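Local coordinates for hemoglobin-like protein (Methylacidiphilum infernorum, PDB 4NK2) that binds heme as a group II truncated hemoglobin and probably binds or carries oxygen, in a thermophilic, acid-loving bacterium, at residues R134-L145 with F158-I167. Numbering follows the deposited sequence.
With HEM (protoporphyrin IX containing Fe), chain C.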
ATOM      1  N   ARG A 134     -10.343   1.567   6.636  1.00 31.80           N
ATOM      2  CA  ARG A 134     -11.493   1.420   5.745  1.00 30.61           C
ATOM      3  C   ARG A 134     -12.660   0.749   6.459  1.00 32.78           C
ATOM      4  O   ARG A 134     -13.813   1.158   6.281  1.00 30.02           O
ATOM      5  CB  ARG A 134     -11.140   0.620   4.485  1.00 29.25           C
ATOM      6  CG  ARG A 134     -12.388   0.006   3.829  1.00 29.77           C
ATOM      7  CD  ARG A 134     -12.077  -0.705   2.509  1.00 31.88           C
ATOM      8  NE  ARG A 134     -13.268  -1.334   1.949  1.00 28.45           N
ATOM      9  CZ  ARG A 134     -13.646  -2.590   2.187  1.00 33.75           C
ATOM     10  NH1 ARG A 134     -12.911  -3.380   2.964  1.00 28.64           N
ATOM     11  NH2 ARG A 134     -14.757  -3.064   1.633  1.00 29.52           N
ATOM     12  N   GLU A 135     -12.375  -0.265   7.273  1.00 29.49           N
ATOM     13  CA  GLU A 135     -13.449  -0.963   7.987  1.00 36.72           C
ATOM     14  C   GLU A 135     -14.164  -0.015   8.930  1.00 38.12           C
ATOM     15  O   GLU A 135     -15.396   0.001   8.996  1.00 32.07           O
ATOM     16  CB  GLU A 135     -12.908  -2.167   8.768  1.00 36.00           C
ATOM     17  CG  GLU A 135     -12.344  -3.265   7.884  1.00 37.44           C
ATOM     18  CD  GLU A 135     -12.128  -4.566   8.643  1.00 47.72           C
ATOM     19  OE1 GLU A 135     -12.683  -4.718   9.757  1.00 50.95           O
ATOM     20  OE2 GLU A 135     -11.408  -5.439   8.116  1.00 41.85           O
ATOM     21  N   ILE A 136     -13.388   0.781   9.658  1.00 29.92           N
ATOM     22  CA  ILE A 136     -13.960   1.751  10.592  1.00 32.19           C
ATOM     23  C   ILE A 136     -14.731   2.852   9.852  1.00 31.29           C
ATOM     24  O   ILE A 136     -15.824   3.229  10.262  1.00 35.07           O
ATOM     25  CB  ILE A 136     -12.873   2.377  11.497  1.00 33.39           C
ATOM     26  CG1 ILE A 136     -12.317   1.333  12.478  1.00 34.73           C
ATOM     27  CG2 ILE A 136     -13.433   3.577  12.252  1.00 31.95           C
ATOM     28  CD1 ILE A 136     -11.052   1.830  13.216  1.00 37.72           C
ATOM     29  N   TRP A 137     -14.170   3.365   8.760  1.00 27.99           N
ATOM     30  CA  TRP A 137     -14.863   4.362   7.938  1.00 27.42           C
ATOM     31  C   TRP A 137     -16.211   3.802   7.465  1.00 29.37           C
ATOM     32  O   TRP A 137     -17.231   4.497   7.498  1.00 28.13           O
ATOM     33  CB  TRP A 137     -13.968   4.729   6.750  1.00 28.74           C
ATOM     34  CG  TRP A 137     -14.445   5.817   5.791  1.00 27.99           C
ATOM     35  CD1 TRP A 137     -14.083   7.140   5.796  1.00 29.74           C
ATOM     36  CD2 TRP A 137     -15.282   5.640   4.637  1.00 28.16           C
ATOM     37  NE1 TRP A 137     -14.669   7.799   4.737  1.00 27.19           N
ATOM     38  CE2 TRP A 137     -15.411   6.901   4.011  1.00 30.19           C
ATOM     39  CE3 TRP A 137     -15.953   4.539   4.088  1.00 27.42           C
ATOM     40  CZ2 TRP A 137     -16.182   7.092   2.863  1.00 28.19           C
ATOM     41  CZ3 TRP A 137     -16.712   4.725   2.939  1.00 26.55           C
ATOM     42  CH2 TRP A 137     -16.828   5.994   2.345  1.00 29.11           C
ATOM     43  N   LEU A 138     -16.220   2.542   7.041  1.00 28.38           N
ATOM     44  CA  LEU A 138     -17.462   1.879   6.622  1.00 31.56           C
ATOM     45  C   LEU A 138     -18.468   1.684   7.757  1.00 30.88           C
ATOM     46  O   LEU A 138     -19.673   1.890   7.567  1.00 35.55           O
ATOM     47  CB  LEU A 138     -17.149   0.526   5.962  1.00 30.11           C
ATOM     48  CG  LEU A 138     -16.662   0.606   4.512  1.00 31.13           C
ATOM     49  CD1 LEU A 138     -16.315  -0.769   3.967  1.00 29.31           C
ATOM     50  CD2 LEU A 138     -17.735   1.261   3.619  1.00 29.64           C
ATOM     51  N   ALA A 139     -18.004   1.271   8.935  1.00 31.51           N
ATOM     52  CA  ALA A 139     -18.940   1.049  10.042  1.00 35.20           C
ATOM     53  C   ALA A 139     -19.565   2.363  10.465  1.00 34.48           C
ATOM     54  O   ALA A 139     -20.732   2.409  10.875  1.00 31.12           O
ATOM     55  CB  ALA A 139     -18.246   0.394  11.215  1.00 34.47           C
ATOM     56  N   CYS A 140     -18.782   3.433  10.388  1.00 29.30           N
ATOM     57  CA  CYS A 140     -19.315   4.759  10.654  1.00 28.71           C
ATOM     58  C   CYS A 140     -20.388   5.130   9.637  1.00 27.70           C
ATOM     59  O   CYS A 140     -21.317   5.874   9.958  1.00 27.84           O
ATOM     60  CB  CYS A 140     -18.206   5.811  10.619  1.00 31.59           C
ATOM     61  SG  CYS A 140     -17.117   5.743  12.064  1.00 32.49           S
ATOM     62  N   TYR A 141     -20.241   4.657   8.402  1.00 29.99           N
ATOM     63  CA  TYR A 141     -21.215   4.997   7.368  1.00 29.26           C
ATOM     64  C   TYR A 141     -22.483   4.171   7.545  1.00 29.50           C
ATOM     65  O   TYR A 141     -23.602   4.682   7.370  1.00 31.01           O
ATOM     66  CB  TYR A 141     -20.627   4.778   5.978  1.00 25.42           C
ATOM     67  CG  TYR A 141     -20.763   5.978   5.082  1.00 31.72           C
ATOM     68  CD1 TYR A 141     -19.666   6.474   4.394  1.00 27.35           C
ATOM     69  CD2 TYR A 141     -21.993   6.599   4.900  1.00 27.45           C
ATOM     70  CE1 TYR A 141     -19.775   7.564   3.556  1.00 29.44           C
ATOM     71  CE2 TYR A 141     -22.112   7.700   4.062  1.00 29.53           C
ATOM     72  CZ  TYR A 141     -20.994   8.175   3.397  1.00 33.13           C
ATOM     73  OH  TYR A 141     -21.088   9.272   2.558  1.00 29.97           O
ATOM     74  N   LYS A 142     -22.315   2.897   7.888  1.00 30.93           N
ATOM     75  CA  LYS A 142     -23.470   2.034   8.184  1.00 26.93           C
ATOM     76  C   LYS A 142     -24.348   2.693   9.242  1.00 30.37           C
ATOM     77  O   LYS A 142     -25.576   2.813   9.076  1.00 28.22           O
ATOM     78  CB  LYS A 142     -22.997   0.657   8.667  1.00 26.57           C
ATOM     79  CG  LYS A 142     -24.150  -0.342   8.918  1.00 35.08           C
ATOM     80  CD  LYS A 142     -23.646  -1.648   9.551  1.00 37.24           C
ATOM     81  CE  LYS A 142     -23.249  -1.453  10.997  1.00 41.01           C
ATOM     82  NZ  LYS A 142     -22.882  -2.741  11.666  1.00 44.14           N
ATOM     83  N   HIS A 143     -23.737   3.134  10.334  1.00 27.94           N
ATOM     84  CA  HIS A 143     -24.510   3.838  11.369  1.00 32.63           C
ATOM     85  C   HIS A 143     -25.144   5.142  10.892  1.00 35.63           C
ATOM     86  O   HIS A 143     -26.316   5.407  11.200  1.00 31.73           O
ATOM     87  CB  HIS A 143     -23.674   4.058  12.630  1.00 33.18           C
ATOM     88  CG  HIS A 143     -23.489   2.808  13.426  1.00 42.46           C
ATOM     89  ND1 HIS A 143     -22.399   1.980  13.269  1.00 42.64           N
ATOM     90  CD2 HIS A 143     -24.286   2.212  14.346  1.00 38.16           C
ATOM     91  CE1 HIS A 143     -22.514   0.943  14.081  1.00 42.95           C
ATOM     92  NE2 HIS A 143     -23.652   1.061  14.745  1.00 48.63           N
ATOM     93  N   ALA A 144     -24.391   5.960  10.151  1.00 29.98           N
ATOM     94  CA  ALA A 144     -24.974   7.194   9.609  1.00 32.45           C
ATOM     95  C   ALA A 144     -26.216   6.896   8.766  1.00 30.38           C
ATOM     96  O   ALA A 144     -27.236   7.577   8.886  1.00 28.19           O
ATOM     97  CB  ALA A 144     -23.943   7.992   8.793  1.00 26.10           C
ATOM     98  N   LEU A 145     -26.112   5.904   7.884  1.00 27.15           N
ATOM     99  CA  LEU A 145     -27.206   5.555   6.981  1.00 31.47           C
ATOM    100  C   LEU A 145     -28.469   5.248   7.768  1.00 31.77           C
ATOM    101  O   LEU A 145     -29.561   5.699   7.410  1.00 33.67           O
ATOM    102  CB  LEU A 145     -26.812   4.356   6.108  1.00 27.44           C
ATOM    103  CG  LEU A 145     -25.862   4.716   4.955  1.00 30.77           C
ATOM    104  CD1 LEU A 145     -25.205   3.482   4.323  1.00 28.08           C
ATOM    105  CD2 LEU A 145     -26.610   5.518   3.908  1.00 26.27           C
ATOM    106  N   PHE A 158     -26.539   2.482  -2.546  1.00 29.08           N
ATOM    107  CA  PHE A 158     -25.542   3.352  -1.926  1.00 26.54           C
ATOM    108  C   PHE A 158     -24.450   2.539  -1.225  1.00 32.31           C
ATOM    109  O   PHE A 158     -23.249   2.811  -1.382  1.00 27.22           O
ATOM    110  CB  PHE A 158     -26.207   4.311  -0.932  1.00 29.70           C
ATOM    111  CG  PHE A 158     -25.273   5.381  -0.417  1.00 33.99           C
ATOM    112  CD1 PHE A 158     -24.562   5.196   0.765  1.00 30.79           C
ATOM    113  CD2 PHE A 158     -25.069   6.550  -1.139  1.00 35.25           C
ATOM    114  CE1 PHE A 158     -23.679   6.176   1.229  1.00 27.51           C
ATOM    115  CE2 PHE A 158     -24.183   7.537  -0.679  1.00 29.78           C
ATOM    116  CZ  PHE A 158     -23.497   7.346   0.507  1.00 28.38           C
ATOM    117  N   TRP A 159     -24.861   1.558  -0.429  1.00 29.29           N
ATOM    118  CA  TRP A 159     -23.899   0.757   0.323  1.00 28.53           C
ATOM    119  C   TRP A 159     -22.911   0.038  -0.592  1.00 30.86           C
ATOM    120  O   TRP A 159     -21.701   0.047  -0.344  1.00 30.97           O
ATOM    121  CB  TRP A 159     -24.595  -0.283   1.219  1.00 28.75           C
ATOM    122  CG  TRP A 159     -23.568  -1.114   1.942  1.00 28.73           C
ATOM    123  CD1 TRP A 159     -23.130  -2.378   1.617  1.00 28.22           C
ATOM    124  CD2 TRP A 159     -22.802  -0.704   3.079  1.00 30.28           C
ATOM    125  NE1 TRP A 159     -22.151  -2.779   2.507  1.00 30.04           N
ATOM    126  CE2 TRP A 159     -21.926  -1.767   3.405  1.00 29.98           C
ATOM    127  CE3 TRP A 159     -22.773   0.462   3.854  1.00 29.72           C
ATOM    128  CZ2 TRP A 159     -21.039  -1.698   4.480  1.00 25.87           C
ATOM    129  CZ3 TRP A 159     -21.893   0.526   4.922  1.00 30.51           C
ATOM    130  CH2 TRP A 159     -21.046  -0.553   5.230  1.00 28.74           C
ATOM    131  N   GLN A 160     -23.404  -0.614  -1.627  1.00 26.55           N
ATOM    132  CA  GLN A 160     -22.522  -1.381  -2.476  1.00 31.31           C
ATOM    133  C   GLN A 160     -21.542  -0.469  -3.202  0.87 32.54           C
ATOM    134  O   GLN A 160     -20.442  -0.859  -3.510  1.00 31.90           O
ATOM    135  CB  GLN A 160     -23.309  -2.264  -3.437  1.00 33.60           C
ATOM    136  CG  GLN A 160     -23.821  -1.554  -4.646  0.74 35.65           C
ATOM    137  OE1 GLN A 160     -25.241  -3.453  -5.022  1.00 43.57           O
ATOM    138  NE2 GLN A 160     -25.113  -1.910  -6.650  1.00 40.36           N
ATOM    139  N   TRP A 161     -21.949   0.766  -3.434  1.00 28.42           N
ATOM    140  CA  TRP A 161     -21.024   1.752  -3.998  1.00 31.16           C
ATOM    141  C   TRP A 161     -19.866   2.047  -3.049  1.00 32.88           C
ATOM    142  O   TRP A 161     -18.699   1.886  -3.414  1.00 30.84           O
ATOM    143  CB  TRP A 161     -21.745   3.052  -4.364  1.00 30.22           C
ATOM    144  CG  TRP A 161     -20.789   4.151  -4.787  1.00 30.73           C
ATOM    145  CD1 TRP A 161     -19.767   4.048  -5.695  1.00 32.75           C
ATOM    146  CD2 TRP A 161     -20.777   5.510  -4.321  1.00 29.32           C
ATOM    147  NE1 TRP A 161     -19.120   5.267  -5.817  1.00 28.54           N
ATOM    148  CE2 TRP A 161     -19.720   6.174  -4.982  1.00 30.45           C
ATOM    149  CE3 TRP A 161     -21.560   6.226  -3.407  1.00 27.89           C
ATOM    150  CZ2 TRP A 161     -19.426   7.523  -4.758  1.00 32.91           C
ATOM    151  CZ3 TRP A 161     -21.271   7.558  -3.183  1.00 29.99           C
ATOM    152  CH2 TRP A 161     -20.209   8.198  -3.863  1.00 33.38           C
ATOM    153  N   ILE A 162     -20.159   2.478  -1.828  1.00 29.03           N
ATOM    154  CA  ILE A 162     -19.043   2.829  -0.934  1.00 29.91           C
ATOM    155  C   ILE A 162     -18.249   1.609  -0.449  1.00 30.97           C
ATOM    156  O   ILE A 162     -17.040   1.711  -0.223  1.00 29.70           O
ATOM    157  CB  ILE A 162     -19.486   3.687   0.282  1.00 30.32           C
ATOM    158  CG1 ILE A 162     -20.551   2.956   1.112  1.00 27.77           C
ATOM    159  CG2 ILE A 162     -20.007   5.029  -0.185  1.00 27.54           C
ATOM    160  CD1 ILE A 162     -20.864   3.639   2.447  1.00 27.23           C
ATOM    161  N   GLU A 163     -18.920   0.477  -0.244  1.00 28.40           N
ATOM    162  CA  GLU A 163     -18.223  -0.737   0.204  1.00 30.68           C
ATOM    163  C   GLU A 163     -17.155  -1.144  -0.790  1.00 32.16           C
ATOM    164  O   GLU A 163     -16.071  -1.584  -0.402  1.00 32.39           O
ATOM    165  CB  GLU A 163     -19.194  -1.917   0.388  1.00 32.07           C
ATOM    166  CG  GLU A 163     -18.535  -3.163   0.998  1.00 31.30           C
ATOM    167  CD  GLU A 163     -17.790  -4.035  -0.022  1.00 33.99           C
ATOM    168  OE1 GLU A 163     -18.041  -3.916  -1.253  1.00 29.62           O
ATOM    169  OE2 GLU A 163     -16.963  -4.878   0.420  1.00 33.45           O
ATOM    170  N   SER A 164     -17.452  -1.018  -2.081  1.00 26.66           N
ATOM    171  CA  SER A 164     -16.458  -1.396  -3.079  1.00 32.32           C
ATOM    172  C   SER A 164     -15.495  -0.260  -3.400  1.00 33.24           C
ATOM    173  O   SER A 164     -14.294  -0.487  -3.508  1.00 33.82           O
ATOM    174  CB  SER A 164     -17.113  -1.912  -4.361  1.00 34.46           C
ATOM    175  OG  SER A 164     -16.105  -2.209  -5.315  1.00 36.76           O
ATOM    176  N   PHE A 165     -16.020   0.954  -3.561  1.00 29.76           N
ATOM    177  CA  PHE A 165     -15.185   2.086  -3.956  1.00 31.83           C
ATOM    178  C   PHE A 165     -14.124   2.343  -2.893  1.00 29.87           C
ATOM    179  O   PHE A 165     -12.991   2.724  -3.205  1.00 30.06           O
ATOM    180  CB  PHE A 165     -16.041   3.342  -4.142  1.00 29.34           C
ATOM    181  CG  PHE A 165     -15.337   4.468  -4.864  1.00 38.09           C
ATOM    182  CD1 PHE A 165     -14.358   4.206  -5.815  1.00 34.83           C
ATOM    183  CD2 PHE A 165     -15.669   5.790  -4.603  1.00 38.23           C
ATOM    184  CE1 PHE A 165     -13.723   5.249  -6.490  1.00 36.49           C
ATOM    185  CE2 PHE A 165     -15.029   6.838  -5.271  1.00 40.64           C
ATOM    186  CZ  PHE A 165     -14.057   6.564  -6.209  1.00 32.75           C
ATOM    187  N   SER A 166     -14.492   2.134  -1.630  1.00 30.09           N
ATOM    188  CA  SER A 166     -13.574   2.381  -0.519  1.00 30.13           C
ATOM    189  C   SER A 166     -12.334   1.491  -0.596  1.00 33.19           C
ATOM    190  O   SER A 166     -11.270   1.843  -0.077  1.00 29.91           O
ATOM    191  CB  SER A 166     -14.279   2.206   0.834  1.00 31.59           C
ATOM    192  OG  SER A 166     -14.846   0.906   0.992  1.00 27.07           O
ATOM    193  N   ILE A 167     -12.446   0.337  -1.242  1.00 30.04           N
ATOM    194  CA  ILE A 167     -11.265  -0.531  -1.333  1.00 33.00           C
ATOM    195  C   ILE A 167     -10.100   0.168  -2.054  1.00 31.16           C
ATOM    196  O   ILE A 167      -8.932  -0.048  -1.716  1.00 31.97           O
ATOM    197  CB  ILE A 167     -11.591  -1.850  -2.036  1.00 29.92           C
ATOM    198  CG1 ILE A 167     -12.615  -2.642  -1.206  1.00 31.02           C
ATOM    199  CG2 ILE A 167     -10.336  -2.666  -2.209  1.00 31.17           C
ATOM    200  CD1 ILE A 167     -13.105  -3.909  -1.899  1.00 32.10           C
TER
HETATM  201  CHA HEM C 700     -11.083  13.486   1.753  1.00 33.61           C
HETATM  202  CHB HEM C 700     -10.473   9.830   4.860  1.00 31.63           C
HETATM  203  CHC HEM C 700     -12.708   6.836   1.723  1.00 29.15           C
HETATM  204  CHD HEM C 700     -14.684  10.854  -0.208  1.00 31.96           C
HETATM  205  C1A HEM C 700     -10.630  12.765   2.830  1.00 35.75           C
HETATM  206  C2A HEM C 700      -9.683  13.207   3.850  1.00 31.36           C
HETATM  207  C3A HEM C 700      -9.529  12.174   4.705  1.00 34.76           C
HETATM  208  C4A HEM C 700     -10.356  11.064   4.254  1.00 33.80           C
HETATM  209  CMA HEM C 700      -8.650  12.118   5.976  1.00 33.45           C
HETATM  210  CAA HEM C 700      -8.994  14.602   3.909  1.00 36.72           C
HETATM  211  CBA HEM C 700      -7.609  14.457   3.245  1.00 39.48           C
HETATM  212  CGA HEM C 700      -6.766  15.725   3.153  1.00 43.92           C
HETATM  213  O1A HEM C 700      -5.541  15.664   3.461  1.00 45.26           O
HETATM  214  O2A HEM C 700      -7.276  16.811   2.763  1.00 46.75           O
HETATM  215  C1B HEM C 700     -10.927   8.663   4.265  1.00 33.86           C
HETATM  216  C2B HEM C 700     -10.717   7.301   4.729  1.00 31.07           C
HETATM  217  C3B HEM C 700     -11.332   6.472   3.865  1.00 32.51           C
HETATM  218  C4B HEM C 700     -11.963   7.268   2.818  1.00 31.77           C
HETATM  219  CMB HEM C 700      -9.949   6.864   5.994  1.00 28.24           C
HETATM  220  CAB HEM C 700     -11.348   4.937   3.992  1.00 29.08           C
HETATM  221  CBB HEM C 700     -11.712   4.192   2.942  1.00 32.62           C
HETATM  222  C1C HEM C 700     -13.496   7.659   0.939  1.00 27.99           C
HETATM  223  C2C HEM C 700     -14.491   7.264  -0.050  1.00 30.36           C
HETATM  224  C3C HEM C 700     -15.022   8.383  -0.582  1.00 32.92           C
HETATM  225  C4C HEM C 700     -14.399   9.528   0.054  1.00 31.62           C
HETATM  226  CMC HEM C 700     -14.844   5.810  -0.432  1.00 27.09           C
HETATM  227  CAC HEM C 700     -16.126   8.498  -1.660  1.00 35.17           C
HETATM  228  CBC HEM C 700     -16.955   7.479  -1.926  1.00 38.77           C
HETATM  229  C1D HEM C 700     -13.846  11.921   0.018  1.00 30.51           C
HETATM  230  C2D HEM C 700     -13.873  13.205  -0.667  1.00 29.49           C
HETATM  231  C3D HEM C 700     -12.753  14.017  -0.035  1.00 33.40           C
HETATM  232  C4D HEM C 700     -12.150  13.152   0.953  1.00 33.42           C
HETATM  233  CMD HEM C 700     -14.832  13.690  -1.783  1.00 29.08           C
HETATM  234  CAD HEM C 700     -12.332  15.454  -0.413  1.00 33.14           C
HETATM  235  CBD HEM C 700     -11.416  15.342  -1.635  1.00 31.59           C
HETATM  236  CGD HEM C 700     -10.993  16.743  -2.015  1.00 36.24           C
HETATM  237  O1D HEM C 700     -10.177  17.338  -1.272  1.00 37.48           O
HETATM  238  O2D HEM C 700     -11.484  17.264  -3.052  1.00 33.73           O
HETATM  239  NA  HEM C 700     -11.015  11.468   3.111  1.00 31.18           N
HETATM  240  NB  HEM C 700     -11.690   8.588   3.109  1.00 27.97           N
HETATM  241  NC  HEM C 700     -13.485   9.047   0.965  1.00 31.53           N
HETATM  242  ND  HEM C 700     -12.824  11.936   0.954  1.00 31.06           N
HETATM  243 FE   HEM C 700     -12.196  10.225   1.970  1.00 30.91          FE
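The antiparallel G/H helix pair of the truncated globin fold brings Arg134, Leu138, Tyr141 and Leu145 of helix 131-147 against Phe158, Ile162, Glu163 and Ser166 of segment 158-167, the short segment axes lying at 167° and 10.6 Å apart. Group II truncated hemoglobins carry a tryptophan early in helix G; here Trp137, with CG anti to the backbone N (chi1 -177°), lays its indole along the heme, NE1 3.4 Å from heme C4B. Tyr141 CD1 covers the other face of that indole, and Ile162 CB meets its edge. Ile162 also points CD1 over the face of the Tyr141 phenol, a CH-pi contact 3.9 Å from the ring centroid. Phe158 turns its edge toward the face of Tyr141 in an offset edge-to-face pair, planes at 60°, while Leu145 CD2 packs on Phe158 CD1. On the flank toward helix 184-192, Trp159 sets the CZ3-CH2 edge of its indole against Leu138 O and Lys142 N, and its NE1 bonds to Val182 O. At the Arg134 end of the contact the chemistry turns polar; Arg134 CB lies near the heme vinyl CBB, while its extended chain carries the guanidinium away, between Leu138 CD1 and Ile167 CG1. NH2 donates almost straight to Glu163 O at 2.8 Å and forms a salt bridge to Glu163 OE2, a carboxylate oxygen shared with Arg181. NH1 bonds to Arg180 O, so four acceptors, Glu163 O and OE2, Arg180 O and Ser166 OG, fix the rotation of the buried group. Ser166 accepts from Arg134 NE at 2.9 Å, close to the guanidinium plane, and its OG donates in turn to Ile162 O, one helical turn earlier, at 2.6 Å, in the carbonyl plane.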